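Local structure of protein arginine N-methyltransferase SFM1 (Saccharomyces cerevisiae, 5C74) at residues 32-43 with 55-65. The protein transfers one methyl group from S-adenosyl-L-methionine to an arginine of ribosomal protein S3, acting as a SPOUT-family protein arginine methyltransferase. Residues are numbered along the deposited sequence; the frame is centred on the assembly and turned at random.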
ATOM      1  N   LEU A  32      12.454   1.474  15.425  1.00 19.31           N
ATOM      2  CA  LEU A  32      11.323   1.940  14.622  1.00 13.74           C
ATOM      3  C   LEU A  32      10.045   1.293  15.155  1.00 14.30           C
ATOM      4  O   LEU A  32      10.000   0.079  15.367  1.00 14.43           O
ATOM      5  CB  LEU A  32      11.494   1.584  13.140  1.00 16.30           C
ATOM      6  CG  LEU A  32      10.265   1.847  12.247  1.00 15.31           C
ATOM      7  CD1 LEU A  32       9.967   3.362  12.113  1.00 13.46           C
ATOM      8  CD2 LEU A  32      10.429   1.212  10.873  1.00 17.73           C
ATOM      9  N   ILE A  33       9.004   2.090  15.363  1.00 14.09           N
ATOM     10  CA  ILE A  33       7.694   1.525  15.702  1.00 13.83           C
ATOM     11  C   ILE A  33       6.615   2.125  14.812  1.00 12.74           C
ATOM     12  O   ILE A  33       6.548   3.348  14.651  1.00 11.50           O
ATOM     13  CB  ILE A  33       7.305   1.778  17.181  1.00 12.20           C
ATOM     14  CG1 ILE A  33       8.437   1.375  18.130  1.00 20.62           C
ATOM     15  CG2 ILE A  33       6.007   1.018  17.529  1.00 13.08           C
ATOM     16  CD1 ILE A  33       9.382   2.523  18.491  1.00 22.66           C
ATOM     17  N   LEU A  34       5.776   1.275  14.219  1.00 12.46           N
ATOM     18  CA  LEU A  34       4.601   1.757  13.501  1.00 13.90           C
ATOM     19  C   LEU A  34       3.450   1.788  14.484  1.00 12.37           C
ATOM     20  O   LEU A  34       3.238   0.824  15.204  1.00 14.19           O
ATOM     21  CB  LEU A  34       4.230   0.841  12.324  1.00 14.24           C
ATOM     22  CG  LEU A  34       5.218   0.582  11.192  1.00 16.81           C
ATOM     23  CD1 LEU A  34       4.464  -0.138  10.057  1.00 12.61           C
ATOM     24  CD2 LEU A  34       5.843   1.887  10.694  1.00 15.59           C
ATOM     25  N   SER A  35       2.709   2.887  14.524  1.00 11.57           N
ATOM     26  CA  SER A  35       1.615   3.007  15.476  1.00 11.52           C
ATOM     27  C   SER A  35       0.316   3.399  14.781  1.00 11.05           C
ATOM     28  O   SER A  35       0.319   3.817  13.626  1.00 14.37           O
ATOM     29  CB  SER A  35       1.956   4.041  16.557  1.00 13.20           C
ATOM     30  OG  SER A  35       2.055   5.331  15.979  1.00 16.91           O
ATOM     31  N   SER A  36      -0.780   3.281  15.521  1.00 13.40           N
ATOM     32  CA  SER A  36      -2.125   3.596  15.043  1.00 14.33           C
ATOM     33  C   SER A  36      -2.499   2.863  13.754  1.00 13.84           C
ATOM     34  O   SER A  36      -3.261   3.397  12.947  1.00 13.98           O
ATOM     35  CB  SER A  36      -2.294   5.112  14.850  1.00 15.70           C
ATOM     36  OG  SER A  36      -2.181   5.780  16.109  1.00 17.07           O
ATOM     37  N   LEU A  37      -2.015   1.631  13.590  1.00 13.64           N
ATOM     38  CA  LEU A  37      -2.521   0.771  12.510  1.00 12.02           C
ATOM     39  C   LEU A  37      -4.024   0.577  12.663  1.00 16.74           C
ATOM     40  O   LEU A  37      -4.545   0.619  13.787  1.00 14.05           O
ATOM     41  CB  LEU A  37      -1.815  -0.589  12.503  1.00 13.27           C
ATOM     42  CG  LEU A  37      -0.562  -0.517  11.611  1.00 18.59           C
ATOM     43  CD1 LEU A  37       0.588   0.195  12.338  1.00 17.17           C
ATOM     44  CD2 LEU A  37      -0.128  -1.871  11.123  1.00 29.03           C
ATOM     45  N   PRO A  38      -4.728   0.355  11.539  1.00 12.37           N
ATOM     46  CA  PRO A  38      -6.169   0.089  11.590  1.00 16.44           C
ATOM     47  C   PRO A  38      -6.502  -1.022  12.577  1.00 12.80           C
ATOM     48  O   PRO A  38      -5.740  -1.986  12.753  1.00 13.86           O
ATOM     49  CB  PRO A  38      -6.507  -0.318  10.150  1.00 17.88           C
ATOM     50  CG  PRO A  38      -5.464   0.401   9.320  1.00 16.15           C
ATOM     51  CD  PRO A  38      -4.206   0.309  10.160  1.00 14.20           C
ATOM     52  N   GLU A  39      -7.640  -0.871  13.241  1.00 15.29           N
ATOM     53  CA  GLU A  39      -7.985  -1.762  14.335  1.00 16.99           C
ATOM     54  C   GLU A  39      -8.071  -3.232  13.903  1.00 21.94           C
ATOM     55  O   GLU A  39      -7.890  -4.132  14.716  1.00 16.43           O
ATOM     56  CB  GLU A  39      -9.306  -1.314  14.969  1.00 18.45           C
ATOM     57  CG  GLU A  39      -9.449  -1.705  16.432  1.00 17.97           C
ATOM     58  CD  GLU A  39      -8.587  -0.857  17.382  1.00 21.83           C
ATOM     59  OE1 GLU A  39      -7.813   0.013  16.933  1.00 19.89           O
ATOM     60  OE2 GLU A  39      -8.690  -1.064  18.608  1.00 20.51           O
ATOM     61  N   SER A  40      -8.321  -3.469  12.619  1.00 16.07           N
ATOM     62  CA  SER A  40      -8.507  -4.830  12.106  1.00 19.85           C
ATOM     63  C   SER A  40      -7.190  -5.529  11.793  1.00 20.36           C
ATOM     64  O   SER A  40      -7.177  -6.680  11.365  1.00 18.58           O
ATOM     65  CB  SER A  40      -9.374  -4.805  10.838  1.00 24.32           C
ATOM     66  OG  SER A  40     -10.651  -4.260  11.113  1.00 29.43           O
ATOM     67  N   THR A  41      -6.076  -4.841  12.003  1.00 15.77           N
ATOM     68  CA  THR A  41      -4.778  -5.390  11.623  1.00 13.62           C
ATOM     69  C   THR A  41      -4.359  -6.577  12.478  1.00 16.46           C
ATOM     70  O   THR A  41      -4.460  -6.530  13.700  1.00 16.92           O
ATOM     71  CB  THR A  41      -3.684  -4.304  11.713  1.00 13.51           C
ATOM     72  OG1 THR A  41      -4.128  -3.149  11.001  1.00 13.26           O
ATOM     73  CG2 THR A  41      -2.370  -4.801  11.134  1.00 18.53           C
ATOM     74  N   THR A  42      -3.906  -7.652  11.837  1.00 14.53           N
ATOM     75  CA  THR A  42      -3.276  -8.746  12.561  1.00 13.03           C
ATOM     76  C   THR A  42      -1.933  -9.014  11.910  1.00 17.74           C
ATOM     77  O   THR A  42      -1.598  -8.404  10.891  1.00 17.18           O
ATOM     78  CB  THR A  42      -4.124 -10.045  12.577  1.00 23.57           C
ATOM     79  OG1 THR A  42      -4.111 -10.661  11.284  1.00 22.84           O
ATOM     80  CG2 THR A  42      -5.557  -9.747  12.977  1.00 25.84           C
ATOM     81  N   GLU A  43      -1.147  -9.909  12.495  1.00 17.30           N
ATOM     82  CA  GLU A  43       0.154 -10.188  11.925  1.00 21.97           C
ATOM     83  C   GLU A  43       0.058 -10.620  10.466  1.00 24.33           C
ATOM     84  O   GLU A  43       0.953 -10.331   9.681  1.00 20.91           O
ATOM     85  CB  GLU A  43       0.888 -11.262  12.718  1.00 26.32           C
ATOM     86  CG  GLU A  43       2.356 -11.276  12.365  1.00 29.86           C
ATOM     87  CD  GLU A  43       3.157 -12.148  13.284  1.00 40.79           C
ATOM     88  OE1 GLU A  43       4.125 -11.632  13.881  1.00 32.15           O
ATOM     89  OE2 GLU A  43       2.814 -13.345  13.403  1.00 39.25           O
ATOM     90  N   LEU A  55       9.919  -5.962  12.117  1.00 18.69           N
ATOM     91  CA  LEU A  55       9.086  -4.768  12.252  1.00 15.35           C
ATOM     92  C   LEU A  55       8.199  -4.796  13.498  1.00 16.77           C
ATOM     93  O   LEU A  55       7.432  -5.732  13.696  1.00 18.82           O
ATOM     94  CB  LEU A  55       8.196  -4.598  11.016  1.00 16.42           C
ATOM     95  CG  LEU A  55       7.283  -3.369  11.093  1.00 20.14           C
ATOM     96  CD1 LEU A  55       8.097  -2.076  10.945  1.00 18.36           C
ATOM     97  CD2 LEU A  55       6.172  -3.456  10.056  1.00 21.34           C
ATOM     98  N   ARG A  56       8.300  -3.760  14.318  1.00 13.18           N
ATOM     99  CA  ARG A  56       7.378  -3.560  15.439  1.00 14.45           C
ATOM    100  C   ARG A  56       6.216  -2.664  15.055  1.00 13.94           C
ATOM    101  O   ARG A  56       6.415  -1.566  14.529  1.00 15.85           O
ATOM    102  CB  ARG A  56       8.112  -2.935  16.631  1.00 20.51           C
ATOM    103  CG  ARG A  56       9.233  -3.788  17.149  1.00 27.54           C
ATOM    104  CD  ARG A  56      10.026  -3.061  18.223  1.00 29.00           C
ATOM    105  NE  ARG A  56      10.871  -4.003  18.946  1.00 28.72           N
ATOM    106  CZ  ARG A  56      11.456  -3.752  20.113  1.00 36.18           C
ATOM    107  NH1 ARG A  56      11.297  -2.577  20.698  1.00 30.10           N
ATOM    108  NH2 ARG A  56      12.202  -4.682  20.697  1.00 32.88           N
ATOM    109  N   TRP A  57       4.998  -3.116  15.351  1.00 12.04           N
ATOM    110  CA  TRP A  57       3.812  -2.353  14.994  1.00 14.14           C
ATOM    111  C   TRP A  57       2.747  -2.502  16.066  1.00 13.15           C
ATOM    112  O   TRP A  57       2.719  -3.498  16.791  1.00 15.29           O
ATOM    113  CB  TRP A  57       3.260  -2.827  13.647  1.00 15.36           C
ATOM    114  CG  TRP A  57       2.928  -4.273  13.673  1.00 17.00           C
ATOM    115  CD1 TRP A  57       3.784  -5.317  13.491  1.00 20.79           C
ATOM    116  CD2 TRP A  57       1.642  -4.846  13.937  1.00 19.86           C
ATOM    117  NE1 TRP A  57       3.112  -6.511  13.625  1.00 19.27           N
ATOM    118  CE2 TRP A  57       1.794  -6.248  13.892  1.00 18.05           C
ATOM    119  CE3 TRP A  57       0.381  -4.310  14.211  1.00 16.82           C
ATOM    120  CZ2 TRP A  57       0.725  -7.125  14.093  1.00 23.05           C
ATOM    121  CZ3 TRP A  57      -0.686  -5.193  14.421  1.00 19.14           C
ATOM    122  CH2 TRP A  57      -0.500  -6.579  14.360  1.00 23.10           C
ATOM    123  N   THR A  58       1.844  -1.534  16.147  1.00 11.84           N
ATOM    124  CA  THR A  58       0.710  -1.664  17.056  1.00 13.99           C
ATOM    125  C   THR A  58      -0.476  -0.880  16.532  1.00 15.18           C
ATOM    126  O   THR A  58      -0.305   0.091  15.788  1.00 12.59           O
ATOM    127  CB  THR A  58       1.067  -1.187  18.472  1.00 15.63           C
ATOM    128  OG1 THR A  58      -0.088  -1.263  19.308  1.00 16.75           O
ATOM    129  CG2 THR A  58       1.569   0.251  18.442  1.00 14.31           C
ATOM    130  N   THR A  59      -1.684  -1.316  16.888  1.00 12.22           N
ATOM    131  CA  THR A  59      -2.866  -0.527  16.541  1.00 11.98           C
ATOM    132  C   THR A  59      -3.048   0.612  17.546  1.00 15.32           C
ATOM    133  O   THR A  59      -3.779   1.565  17.290  1.00 14.85           O
ATOM    134  CB  THR A  59      -4.139  -1.371  16.508  1.00 13.21           C
ATOM    135  OG1 THR A  59      -4.380  -1.912  17.811  1.00 15.59           O
ATOM    136  CG2 THR A  59      -3.971  -2.534  15.528  1.00 14.52           C
ATOM    137  N   LYS A  60      -2.381   0.516  18.694  1.00 14.63           N
ATOM    138  CA  LYS A  60      -2.449   1.604  19.677  1.00 16.56           C
ATOM    139  C   LYS A  60      -1.736   2.852  19.159  1.00 15.50           C
ATOM    140  O   LYS A  60      -0.875   2.750  18.291  1.00 14.81           O
ATOM    141  CB  LYS A  60      -1.813   1.178  21.002  1.00 14.58           C
ATOM    142  CG  LYS A  60      -2.480  -0.029  21.660  1.00 15.25           C
ATOM    143  CD  LYS A  60      -1.868  -0.282  23.028  1.00 20.13           C
ATOM    144  CE  LYS A  60      -2.436  -1.546  23.664  1.00 25.29           C
ATOM    145  NZ  LYS A  60      -2.162  -2.789  22.867  1.00 21.87           N
ATOM    146  N   ASP A  61      -2.046   4.024  19.707  1.00 12.67           N
ATOM    147  CA  ASP A  61      -1.305   5.202  19.276  1.00 15.69           C
ATOM    148  C   ASP A  61       0.029   5.268  20.014  1.00 16.71           C
ATOM    149  O   ASP A  61       0.373   4.361  20.786  1.00 15.88           O
ATOM    150  CB  ASP A  61      -2.122   6.495  19.462  1.00 15.82           C
ATOM    151  CG  ASP A  61      -2.332   6.898  20.926  1.00 22.95           C
ATOM    152  OD1 ASP A  61      -1.653   6.391  21.849  1.00 19.75           O
ATOM    153  OD2 ASP A  61      -3.196   7.771  21.147  1.00 23.24           O
ATOM    154  N   LEU A  62       0.773   6.345  19.801  1.00 13.89           N
ATOM    155  CA  LEU A  62       2.154   6.388  20.274  1.00 17.39           C
ATOM    156  C   LEU A  62       2.242   6.282  21.793  1.00 15.72           C
ATOM    157  O   LEU A  62       3.254   5.827  22.332  1.00 18.45           O
ATOM    158  CB  LEU A  62       2.856   7.664  19.775  1.00 19.34           C
ATOM    159  CG  LEU A  62       2.505   9.027  20.390  1.00 18.15           C
ATOM    160  CD1 LEU A  62       3.473  10.084  19.875  1.00 21.38           C
ATOM    161  CD2 LEU A  62       1.070   9.468  20.120  1.00 20.68           C
ATOM    162  N   LYS A  63       1.180   6.669  22.488  1.00 15.54           N
ATOM    163  CA  LYS A  63       1.180   6.605  23.945  1.00 20.39           C
ATOM    164  C   LYS A  63       0.877   5.199  24.464  1.00 23.56           C
ATOM    165  O   LYS A  63       0.908   4.960  25.668  1.00 21.09           O
ATOM    166  CB  LYS A  63       0.188   7.616  24.522  1.00 22.15           C
ATOM    167  CG  LYS A  63       0.762   9.037  24.576  1.00 24.32           C
ATOM    168  CD  LYS A  63       1.825   9.157  25.677  1.00 27.36           C
ATOM    169  CE  LYS A  63       1.169   9.273  27.049  1.00 32.06           C
ATOM    170  NZ  LYS A  63       2.168   9.274  28.151  1.00 31.26           N
ATOM    171  N   GLY A  64       0.608   4.262  23.556  1.00 17.47           N
ATOM    172  CA  GLY A  64       0.404   2.867  23.944  1.00 17.77           C
ATOM    173  C   GLY A  64       1.603   1.986  23.611  1.00 18.53           C
ATOM    174  O   GLY A  64       1.624   0.786  23.884  1.00 16.88           O
ATOM    175  N   ILE A  65       2.625   2.594  23.029  1.00 15.20           N
ATOM    176  CA  ILE A  65       3.797   1.854  22.581  1.00 19.23           C
ATOM    177  C   ILE A  65       4.567   1.204  23.736  1.00 20.09           C
ATOM    178  O   ILE A  65       5.028   0.060  23.624  1.00 24.15           O
ATOM    179  CB  ILE A  65       4.742   2.801  21.780  1.00 20.99           C
ATOM    180  CG1 ILE A  65       4.172   3.044  20.382  1.00 16.35           C
ATOM    181  CG2 ILE A  65       6.144   2.245  21.707  1.00 23.36           C
ATOM    182  CD1 ILE A  65       5.025   4.049  19.571  1.00 18.30           C
TER
HETATM  183  O   HOH W   1      10.568  -2.231  14.022  1.00 17.61           O
HETATM  184  O   HOH W   2       0.170   7.100  17.046  1.00 15.83           O
HETATM  185  O   HOH W   3      -5.986  -0.244  19.356  1.00 16.31           O
HETATM  186  O   HOH W   4       4.361  -9.214  14.058  1.00 36.25           O
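L34 and W57 sit side by side on parallel backbones, L34 N donating almost straight to R56 O (2.9 Å, 174°) and T58 N returning a more bent bond to L34 O. Just ahead of this pair, where L32 O and R56 N lie too far apart to bond directly, water 1 joins them. Beyond it the chains keep gripping each other as loops: L37 N reaches T58 O, and S36 N meets K60 O at 2.8 Å from above the carbonyl plane. W57 shares its face of the sheet with L34, their CB atoms 4.0 Å apart. Its CG stands between the backbone N and the carbonyl carbon (chi1 58°), which sends the indole out under the 37-43 loop. There CE3 meets L37 CD2, CZ3 lies 3.7 Å from T41 CG2, CH2 and CZ2 approach T42 C and E43 N obliquely, and NE1 donates to water 4. A serine in place of the tryptophan would probably open a gap beneath that loop and strip T41 and L37 of their apolar partner. Strand 32-35, helix 48-52 and the short, weakly bonded strand 56-57 make a beta-alpha-beta unit, and 56-57 forms an edge of the six-stranded parallel sheet of this SPOUT methyltransferase. L34 CD1 packs crosswise on L55 CD2 at 3.7 Å, on the side covered by helix 14-27. On the opposite face I33 CG2 touches I65 CD1 at 3.8 Å; R56 starts on that face too, but its guanidinium leads away to a salt bridge with D71. At the loop end T59 CG2 comes within 3.3 Å of P38 O, which takes both T41 N and T41 OG1 in the type I turn, while water 3 ties T59 OG1 to E39 OE2.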